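Local coordinates for uncharacterized protein (Vanderwaltozyma polyspora, PDB 5THE), which is a budding-yeast Argonaute, here its C-terminal lobe with the Piwi domain in complex with RNA, and probably acts in RNA-guided target recognition, at residues 265-270 against 318-323; 314-319 against 359-364. One frame throughout, in Å; residues are numbered along the deposited sequence.

How the interactions relate
Both contacts illustrate how one connection in a Piwi domain can be anchored at two points. Interaction 1 packs the start of helix 320-329 on strand 264-274; interaction 2 holds the turn just before that helix against helix 351-373. They share S318 and L319, and their centres lie about 10 Å apart. The two sets of side chains meet loosely where M320 SD lies 4.3 Å from I362 CG2, so apolar packing runs from one to the other. Neither contact touches the nucleic acid: the nearest atoms of interactions 1 and 2 are about 16 Å and 21 Å from it. Interaction 1 is wholly buried, whereas interaction 2 has a solvent edge.

Interaction 1 of 2, residues 265-270 against 318-323; sequences PILVLG and SLMLNR
M320 packs against both L267 and L269, and meets the two leucines in different ways. Its chain lies roughly at a right angle to L269, bringing SD 3.6 Å from L269 CD1. With L267 it lies alongside, the two side chains pointing in opposite directions, and M320 CE is 3.9 Å from L267 CD2. Two successive bends put the sulfur and methyl there: chi2 of -68° sets SD, and chi3 of -56° sets CE beside L267 CD2. The other branch of L269 is used separately. Its CD2 lies against the aliphatic part of R323 at a slant, 3.8 Å from R323 CD and 4.0 Å from R323 CG, so each methyl of one leucine has its own partner.

L267 and L269 project from the same face of strand 264-274, as alternation in a strand requires, and helix 320-329 covers that face. This is helix-on-sheet packing in the RNase H-like fold of the Piwi domain. L287 of strand 282-289 also touches L269, M320 and R323, joining the neighbouring strand to the same apolar cluster.

R323 changes character along its length. Its methylenes pack on the leucine, while its bent chain takes the guanidinium away from the strand, where NH1 forms a salt bridge with D301 and a weak hydrogen bond to L319 O (3.0 Å, 128°). No hydrogen bond links the two segments, so their direct cohesion is apolar and the buried arginine's charge is probably balanced by D301 of strand 300-305.

Interaction 2 of 2, residues 314-319 against 359-364; sequences TNVGSL and VKSIKE
S361 reaches from helix 351-373 into the turn at G317, and its hydroxyl marks the tight part of this contact. With OG anti to the backbone N (chi1 173°), the oxygen accepts the G317 amide N-H at 2.8 Å, in a somewhat bent bond of 139°. G317 CA comes within 3.2 Å of the same S361 OG. The backbones are close as well, 4.3 Å between G317 CA and I362 CA; a side chain on G317 would be directed into the helix backbone, toward the S361 carbonyl oxygen. Beside the glycine, V316 CG1 rests 4.0 Å from I362 CG1 and also borders the serine, and Y341 of strand 339-344 touches both V316 and I362 from the sheet.

In the RNase H-like fold of the Piwi domain, this contact joins the short 3-10 turn 316-319, which leads into helix 320-329, to the next helix along the chain.

Toward solvent the fit becomes looser. T314 and N315 are exposed, and T314 O stays 3.8 Å from S361 OG. N315 meets the helix chiefly through a water, which donates to N315 OD1 at 3.2 Å and lies 2.8 Å from S361 OG. An alanine in place of S361 would probably leave the G317 N-H without this acceptor and the water that bridges to N315 OD1 without its link to the helix. Within the turn, N315 O accepts from both S318 N and S318 OG, the hydroxyl approaching nearly in line with the carbonyl (162°).

Interaction 1 of 2, residues 265-270 against 318-323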
loop_
_atom_site.group_PDB
_atom_site.type_symbol
_atom_site.label_atom_id
_atom_site.label_comp_id
_atom_site.label_asym_id
_atom_site.label_seq_id
_atom_site.Cartn_x
_atom_site.Cartn_y
_atom_site.Cartn_z
ATOM N N PRO A 265 1.540 20.083 -0.896
ATOM C CA PRO A 265 1.221 18.872 -0.132
ATOM C C PRO A 265 2.468 18.281 0.502
ATOM O O PRO A 265 3.565 18.338 -0.058
ATOM C CB PRO A 265 0.629 17.933 -1.185
ATOM C CG PRO A 265 1.245 18.373 -2.462
ATOM C CD PRO A 265 1.330 19.886 -2.341
ATOM N N ILE A 266 2.293 17.748 1.710
ATOM C CA ILE A 266 3.384 17.053 2.371
ATOM C C ILE A 266 3.754 15.832 1.549
ATOM O O ILE A 266 2.890 15.159 0.976
ATOM C CB ILE A 266 2.971 16.672 3.802
ATOM C CG1 ILE A 266 2.699 17.932 4.618
ATOM C CG2 ILE A 266 4.037 15.803 4.489
ATOM C CD1 ILE A 266 1.966 17.650 5.924
ATOM N N LEU A 267 5.050 15.566 1.445
ATOM C CA LEU A 267 5.521 14.331 0.836
ATOM C C LEU A 267 5.409 13.231 1.882
ATOM O O LEU A 267 6.101 13.266 2.907
ATOM C CB LEU A 267 6.954 14.492 0.345
ATOM C CG LEU A 267 7.630 13.182 -0.068
ATOM C CD1 LEU A 267 6.897 12.586 -1.254
ATOM C CD2 LEU A 267 9.095 13.393 -0.393
ATOM N N VAL A 268 4.508 12.280 1.658
ATOM C CA VAL A 268 4.271 11.192 2.600
ATOM C C VAL A 268 4.997 9.970 2.070
ATOM O O VAL A 268 4.775 9.564 0.923
ATOM C CB VAL A 268 2.770 10.912 2.791
ATOM C CG1 VAL A 268 2.572 9.736 3.733
ATOM C CG2 VAL A 268 2.042 12.162 3.325
ATOM N N LEU A 269 5.864 9.388 2.901
ATOM C CA LEU A 269 6.688 8.250 2.534
ATOM C C LEU A 269 6.333 7.038 3.380
ATOM O O LEU A 269 5.991 7.166 4.558
ATOM C CB LEU A 269 8.173 8.540 2.739
ATOM C CG LEU A 269 8.795 9.767 2.076
ATOM C CD1 LEU A 269 10.145 9.969 2.721
ATOM C CD2 LEU A 269 8.927 9.522 0.575
ATOM N N GLY A 270 6.468 5.868 2.784
ATOM C CA GLY A 270 6.379 4.621 3.524
ATOM C C GLY A 270 7.550 3.725 3.179
ATOM O O GLY A 270 7.926 3.598 2.016
ATOM N N SER A 318 19.110 7.193 -0.612
ATOM C CA SER A 318 19.352 7.039 -2.041
ATOM C C SER A 318 18.044 6.875 -2.810
ATOM O O SER A 318 17.920 7.368 -3.940
ATOM C CB SER A 318 20.286 5.857 -2.288
ATOM O OG SER A 318 19.614 4.631 -2.086
ATOM N N LEU A 319 17.048 6.219 -2.204
ATOM C CA LEU A 319 15.716 6.053 -2.786
ATOM C C LEU A 319 14.898 7.340 -2.794
ATOM O O LEU A 319 13.790 7.347 -3.347
ATOM C CB LEU A 319 14.953 4.965 -2.026
ATOM C CG LEU A 319 15.670 3.621 -1.896
ATOM C CD1 LEU A 319 14.795 2.598 -1.203
ATOM C CD2 LEU A 319 16.077 3.128 -3.266
ATOM N N MET A 320 15.404 8.425 -2.207
ATOM C CA MET A 320 14.635 9.658 -2.173
ATOM C C MET A 320 14.600 10.360 -3.520
ATOM O O MET A 320 13.662 11.118 -3.770
ATOM C CB MET A 320 15.194 10.601 -1.107
ATOM C CG MET A 320 14.834 10.200 0.312
ATOM S SD MET A 320 13.059 10.380 0.663
ATOM C CE MET A 320 12.738 12.112 0.277
ATOM N N LEU A 321 15.582 10.114 -4.393
ATOM C CA LEU A 321 15.713 10.909 -5.612
ATOM C C LEU A 321 14.444 10.843 -6.457
ATOM O O LEU A 321 13.915 11.876 -6.893
ATOM C CB LEU A 321 16.926 10.448 -6.423
ATOM C CG LEU A 321 17.138 11.085 -7.807
ATOM C CD1 LEU A 321 17.167 12.615 -7.742
ATOM C CD2 LEU A 321 18.401 10.562 -8.470
ATOM N N ASN A 322 13.929 9.635 -6.680
ATOM C CA ASN A 322 12.702 9.491 -7.458
ATOM C C ASN A 322 11.488 10.028 -6.721
ATOM O O ASN A 322 10.563 10.538 -7.360
ATOM C CB ASN A 322 12.477 8.026 -7.830
ATOM C CG ASN A 322 13.434 7.562 -8.889
ATOM O OD1 ASN A 322 13.976 8.379 -9.623
ATOM N ND2 ASN A 322 13.661 6.255 -8.967
ATOM N N ARG A 323 11.437 9.893 -5.391
ATOM C CA ARG A 323 10.337 10.520 -4.661
ATOM C C ARG A 323 10.286 12.010 -4.963
ATOM O O ARG A 323 9.208 12.571 -5.195
ATOM C CB ARG A 323 10.474 10.294 -3.153
ATOM C CG ARG A 323 10.974 8.901 -2.751
ATOM C CD ARG A 323 9.861 7.871 -2.763
ATOM N NE ARG A 323 9.345 7.563 -4.098
ATOM C CZ ARG A 323 10.014 6.852 -4.998
ATOM N NH1 ARG A 323 11.230 6.413 -4.709
ATOM N NH2 ARG A 323 9.480 6.592 -6.184
#

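Interaction 2 of 2, residues 314-319 against 359-364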
loop_
_atom_site.group_PDB
_atom_site.type_symbol
_atom_site.label_atom_id
_atom_site.label_comp_id
_atom_site.label_asym_id
_atom_site.label_seq_id
_atom_site.Cartn_x
_atom_site.Cartn_y
_atom_site.Cartn_z
ATOM N N THR A 314 20.214 1.378 5.529
ATOM C CA THR A 314 21.374 2.260 5.622
ATOM C C THR A 314 21.333 3.375 4.591
ATOM O O THR A 314 21.681 4.522 4.890
ATOM C CB THR A 314 22.662 1.456 5.447
ATOM O OG1 THR A 314 22.673 0.378 6.382
ATOM C CG2 THR A 314 23.872 2.347 5.693
ATOM N N ASN A 315 20.947 3.056 3.367
ATOM C CA ASN A 315 20.974 4.024 2.286
ATOM C C ASN A 315 19.560 4.342 1.809
ATOM O O ASN A 315 19.312 4.489 0.611
ATOM C CB ASN A 315 21.857 3.525 1.144
ATOM C CG ASN A 315 22.443 4.663 0.310
ATOM O OD1 ASN A 315 22.359 5.841 0.686
ATOM N ND2 ASN A 315 23.040 4.311 -0.830
ATOM N N VAL A 316 18.619 4.468 2.756
ATOM C CA VAL A 316 17.241 4.801 2.398
ATOM C C VAL A 316 17.211 6.109 1.614
ATOM O O VAL A 316 16.444 6.261 0.655
ATOM C CB VAL A 316 16.347 4.846 3.658
ATOM C CG1 VAL A 316 16.720 6.018 4.606
ATOM C CG2 VAL A 316 14.870 4.927 3.271
ATOM N N GLY A 317 18.098 7.043 1.967
ATOM C CA GLY A 317 18.117 8.327 1.304
ATOM C C GLY A 317 18.384 8.227 -0.182
ATOM O O GLY A 317 17.935 9.079 -0.952
ATOM N N SER A 318 19.110 7.193 -0.612
ATOM C CA SER A 318 19.352 7.039 -2.041
ATOM C C SER A 318 18.044 6.875 -2.810
ATOM O O SER A 318 17.920 7.368 -3.940
ATOM C CB SER A 318 20.286 5.857 -2.288
ATOM O OG SER A 318 19.614 4.631 -2.086
ATOM N N LEU A 319 17.048 6.219 -2.204
ATOM C CA LEU A 319 15.716 6.053 -2.786
ATOM C C LEU A 319 14.898 7.340 -2.794
ATOM O O LEU A 319 13.790 7.347 -3.347
ATOM C CB LEU A 319 14.953 4.965 -2.026
ATOM C CG LEU A 319 15.670 3.621 -1.896
ATOM C CD1 LEU A 319 14.795 2.598 -1.203
ATOM C CD2 LEU A 319 16.077 3.128 -3.266
ATOM N N VAL A 359 16.752 8.596 9.242
ATOM C CA VAL A 359 16.313 9.989 9.132
ATOM C C VAL A 359 17.471 10.873 8.668
ATOM O O VAL A 359 17.314 11.707 7.767
ATOM C CB VAL A 359 15.705 10.491 10.458
ATOM C CG1 VAL A 359 15.371 11.984 10.359
ATOM C CG2 VAL A 359 14.460 9.700 10.817
ATOM N N LYS A 360 18.662 10.675 9.250
ATOM C CA LYS A 360 19.853 11.390 8.786
ATOM C C LYS A 360 20.125 11.124 7.311
ATOM O O LYS A 360 20.495 12.037 6.565
ATOM C CB LYS A 360 21.074 10.988 9.618
ATOM C CG LYS A 360 22.389 11.629 9.139
ATOM C CD LYS A 360 23.597 11.119 9.936
ATOM C CE LYS A 360 24.897 11.442 9.206
ATOM N NZ LYS A 360 26.095 11.377 10.076
ATOM N N SER A 361 19.956 9.879 6.870
ATOM C CA SER A 361 20.161 9.586 5.458
ATOM C C SER A 361 19.176 10.354 4.587
ATOM O O SER A 361 19.540 10.852 3.515
ATOM C CB SER A 361 20.041 8.087 5.212
ATOM O OG SER A 361 20.072 7.823 3.822
ATOM N N ILE A 362 17.924 10.469 5.031
ATOM C CA ILE A 362 16.936 11.225 4.267
ATOM C C ILE A 362 17.347 12.689 4.170
ATOM O O ILE A 362 17.338 13.281 3.085
ATOM C CB ILE A 362 15.536 11.069 4.893
ATOM C CG1 ILE A 362 15.034 9.638 4.688
ATOM C CG2 ILE A 362 14.562 12.072 4.292
ATOM C CD1 ILE A 362 13.742 9.328 5.423
ATOM N N LYS A 363 17.711 13.300 5.304
ATOM C CA LYS A 363 17.999 14.732 5.279
ATOM C C LYS A 363 19.258 15.023 4.471
ATOM O O LYS A 363 19.311 15.999 3.713
ATOM C CB LYS A 363 18.129 15.270 6.698
ATOM C CG LYS A 363 16.819 15.296 7.484
ATOM C CD LYS A 363 17.015 15.986 8.813
ATOM C CE LYS A 363 17.229 17.481 8.639
ATOM N NZ LYS A 363 15.999 18.190 8.189
ATOM N N GLU A 364 20.266 14.158 4.584
ATOM C CA GLU A 364 21.513 14.400 3.869
ATOM C C GLU A 364 21.361 14.118 2.384
ATOM O O GLU A 364 21.921 14.845 1.550
ATOM C CB GLU A 364 22.632 13.567 4.496
ATOM C CG GLU A 364 22.910 14.066 5.917
ATOM C CD GLU A 364 24.114 13.449 6.581
ATOM O OE1 GLU A 364 24.542 12.349 6.160
ATOM O OE2 GLU A 364 24.615 14.081 7.544
HETATM O O HOH W 1 22.621 8.308 2.713
#